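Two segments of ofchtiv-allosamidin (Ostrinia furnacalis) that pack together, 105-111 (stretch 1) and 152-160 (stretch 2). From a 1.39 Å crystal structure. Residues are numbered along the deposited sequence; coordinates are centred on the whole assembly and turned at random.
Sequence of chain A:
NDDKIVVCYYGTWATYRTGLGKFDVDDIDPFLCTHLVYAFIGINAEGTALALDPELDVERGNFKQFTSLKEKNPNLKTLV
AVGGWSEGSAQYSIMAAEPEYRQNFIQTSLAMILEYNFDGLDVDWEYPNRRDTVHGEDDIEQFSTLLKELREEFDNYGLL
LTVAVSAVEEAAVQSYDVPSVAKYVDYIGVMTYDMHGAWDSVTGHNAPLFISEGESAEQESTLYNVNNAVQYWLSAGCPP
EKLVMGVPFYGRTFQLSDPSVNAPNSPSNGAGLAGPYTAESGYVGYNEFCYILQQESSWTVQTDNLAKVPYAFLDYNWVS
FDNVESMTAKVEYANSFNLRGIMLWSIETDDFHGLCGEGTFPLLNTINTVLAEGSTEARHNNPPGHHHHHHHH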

# COMPACT_ATOMS: atom_id res chain seq x y z
N PHE A 105 3.21 -23.14 -7.05
CA PHE A 105 3.41 -21.71 -6.88
C PHE A 105 4.82 -21.39 -6.42
O PHE A 105 5.45 -20.45 -6.91
N ILE A 106 5.32 -22.16 -5.45
CA ILE A 106 6.68 -21.93 -4.96
C ILE A 106 7.68 -22.04 -6.11
O ILE A 106 8.56 -21.18 -6.28
N GLN A 107 7.55 -23.08 -6.94
CA GLN A 107 8.52 -23.30 -8.00
C GLN A 107 8.38 -22.27 -9.13
O GLN A 107 9.39 -21.78 -9.65
N THR A 108 7.15 -21.94 -9.53
CA THR A 108 7.00 -20.99 -10.64
C THR A 108 7.31 -19.56 -10.21
O THR A 108 7.88 -18.79 -11.00
N SER A 109 6.95 -19.18 -8.98
CA SER A 109 7.34 -17.85 -8.51
C SER A 109 8.85 -17.76 -8.35
O SER A 109 9.46 -16.74 -8.71
N LEU A 110 9.48 -18.82 -7.83
CA LEU A 110 10.93 -18.82 -7.73
C LEU A 110 11.59 -18.68 -9.09
O LEU A 110 12.59 -17.97 -9.24
N ALA A 111 11.05 -19.36 -10.11
CA ALA A 111 11.60 -19.26 -11.46
C ALA A 111 11.57 -17.82 -11.96
O ALA A 111 12.55 -17.33 -12.54
N GLU A 152 10.81 -22.02 3.58
CA GLU A 152 11.69 -23.18 3.54
C GLU A 152 12.44 -23.26 2.21
O GLU A 152 13.65 -23.54 2.19
N GLU A 153 11.76 -22.99 1.10
CA GLU A 153 12.43 -23.04 -0.19
C GLU A 153 13.32 -21.82 -0.41
O GLU A 153 14.45 -21.95 -0.90
N PHE A 154 12.82 -20.64 -0.06
CA PHE A 154 13.56 -19.41 -0.35
C PHE A 154 14.87 -19.35 0.42
O PHE A 154 15.83 -18.71 -0.03
N ASP A 155 14.94 -20.00 1.59
CA ASP A 155 16.16 -19.97 2.38
C ASP A 155 17.32 -20.66 1.68
O ASP A 155 18.48 -20.37 1.99
N ASN A 156 17.04 -21.56 0.73
CA ASN A 156 18.11 -22.15 -0.07
C ASN A 156 18.78 -21.14 -1.00
O ASN A 156 19.88 -21.40 -1.49
N TYR A 157 18.13 -20.00 -1.24
CA TYR A 157 18.64 -19.00 -2.17
C TYR A 157 18.87 -17.63 -1.53
O TYR A 157 19.27 -16.70 -2.24
N GLY A 158 18.63 -17.48 -0.23
CA GLY A 158 18.79 -16.19 0.41
C GLY A 158 17.77 -15.14 0.00
O GLY A 158 18.06 -13.94 0.08
N LEU A 159 16.59 -15.57 -0.43
CA LEU A 159 15.57 -14.66 -0.93
C LEU A 159 14.68 -14.14 0.19
O LEU A 159 14.48 -14.80 1.21
N LEU A 160 14.14 -12.94 -0.02
CA LEU A 160 13.23 -12.33 0.94
C LEU A 160 11.80 -12.81 0.70
O LEU A 160 11.42 -13.15 -0.42

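The contact between the 105-111 helix and the 152-160 segment is modest, with 291 Å² buried over both sides, and it rests mainly on apolar packing. No direct hydrogen bond crosses it. The backbones approach to 7.6 Å between I106 CA and E153 CA and to 7.9 Å between L110 CA and F154 CA, close enough for side chains to meet without long reaches.

Among the apolar contacts, L110 is central: 93 Å² of it is covered, the largest share of any residue here. Its CA-to-CB bond points toward the second stretch, and with chi1 t and chi2 p both of its methyls meet the Y157 ring, while CD1 also reaches L159 and F154. L110 CD1 lies 3.5 Å from L159 CD1, while L110 CD2 lies 3.6 Å from Y157 CE1. L110 CD1 also sits over one face of the Y157 ring. L159 (m, t) and Y157 (chi1 m) both point toward the helix. F154 starts sideways, but chi1 near -82° brings its ring closer, with F154 CE1 4.5 Å from L110 CD1; the approach is oblique.

The aliphatic base of E153 extends this packing. I106 (m, t) points toward the second stretch and places I106 CG2 3.6 Å from E153 CB. E153 (t, p) also points across. Separately, its carboxylate oxygen E153 OE2 lies near a methyl, 4.0 Å from L110 CD2.

The polar link is indirect. Q107 leaves its backbone away from the partner, yet chi1 m and chi2 m return its amide end. Water 1 donates to both sides, 2.8 Å from its O to Q107 OE1 and 3.1 Å to E153 OE1, joining two acceptors that could not hydrogen-bond each other directly.

S109 (chi1 p) turns its hydroxyl back into its own helix: S109 OG donates to F105 O at 2.8 Å. The same S109 OG lies near the plane of the F154 ring, at its edge, 4.4 Å from F154 CZ.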

# COMPACT_ATOMS: atom_id res chain seq x y z
CB PHE A 105 2.40 -21.10 -5.91
CG PHE A 105 2.67 -19.65 -5.68
CD1 PHE A 105 2.45 -18.74 -6.70
CD2 PHE A 105 3.23 -19.20 -4.49
CE1 PHE A 105 2.74 -17.39 -6.53
CE2 PHE A 105 3.52 -17.86 -4.31
CZ PHE A 105 3.28 -16.96 -5.34
CB ILE A 106 7.01 -22.88 -3.81
CG1 ILE A 106 6.12 -22.56 -2.60
CG2 ILE A 106 8.48 -22.80 -3.45
CD1 ILE A 106 6.07 -23.66 -1.56
CB GLN A 107 8.41 -24.73 -8.54
CG GLN A 107 8.83 -25.79 -7.53
CD GLN A 107 10.21 -25.54 -6.94
OE1 GLN A 107 10.39 -25.56 -5.72
NE2 GLN A 107 11.19 -25.30 -7.80
CB THR A 108 5.61 -21.08 -11.28
OG1 THR A 108 4.60 -20.86 -10.30
CG2 THR A 108 5.41 -22.44 -11.93
CB SER A 109 6.60 -17.48 -7.22
OG SER A 109 7.04 -18.26 -6.12
CB LEU A 110 11.40 -20.11 -7.04
CG LEU A 110 12.90 -20.35 -6.96
CD1 LEU A 110 13.55 -19.32 -6.07
CD2 LEU A 110 13.17 -21.75 -6.43
CB ALA A 111 10.85 -20.19 -12.41
CB GLU A 152 10.88 -24.45 3.79
CG GLU A 152 10.55 -24.66 5.26
CD GLU A 152 9.54 -25.76 5.48
OE1 GLU A 152 8.98 -26.28 4.50
OE2 GLU A 152 9.30 -26.10 6.66
CB GLU A 153 11.41 -23.15 -1.31
CG GLU A 153 12.02 -23.28 -2.69
CD GLU A 153 12.77 -24.59 -2.87
OE1 GLU A 153 12.43 -25.57 -2.17
OE2 GLU A 153 13.68 -24.64 -3.72
CB PHE A 154 12.70 -18.18 -0.02
CG PHE A 154 11.73 -17.80 -1.10
CD1 PHE A 154 11.30 -18.71 -2.05
CD2 PHE A 154 11.23 -16.50 -1.16
CE1 PHE A 154 10.39 -18.34 -3.04
CE2 PHE A 154 10.33 -16.13 -2.14
CZ PHE A 154 9.91 -17.04 -3.08
CB ASP A 155 15.92 -20.58 3.77
CG ASP A 155 15.39 -19.55 4.77
OD1 ASP A 155 15.34 -18.35 4.43
OD2 ASP A 155 15.04 -19.96 5.90
CB ASN A 156 17.57 -23.32 -0.89
CG ASN A 156 17.10 -24.46 -0.03
OD1 ASN A 156 17.80 -24.89 0.89
ND2 ASN A 156 15.90 -24.96 -0.30
CB TYR A 157 17.70 -18.86 -3.37
CG TYR A 157 17.37 -20.18 -4.06
CD1 TYR A 157 16.30 -20.95 -3.65
CD2 TYR A 157 18.14 -20.63 -5.13
CE1 TYR A 157 16.00 -22.16 -4.28
CE2 TYR A 157 17.84 -21.83 -5.77
CZ TYR A 157 16.77 -22.59 -5.34
OH TYR A 157 16.47 -23.78 -5.97
CB LEU A 159 14.71 -15.37 -1.97
CG LEU A 159 15.45 -15.71 -3.27
CD1 LEU A 159 14.63 -16.67 -4.10
CD2 LEU A 159 15.77 -14.45 -4.06
CB LEU A 160 13.25 -10.80 0.78
CG LEU A 160 14.57 -10.11 1.11
CD1 LEU A 160 14.53 -8.65 0.69
CD2 LEU A 160 14.87 -10.23 2.59
O HOH W 1 9.62 -26.38 -3.17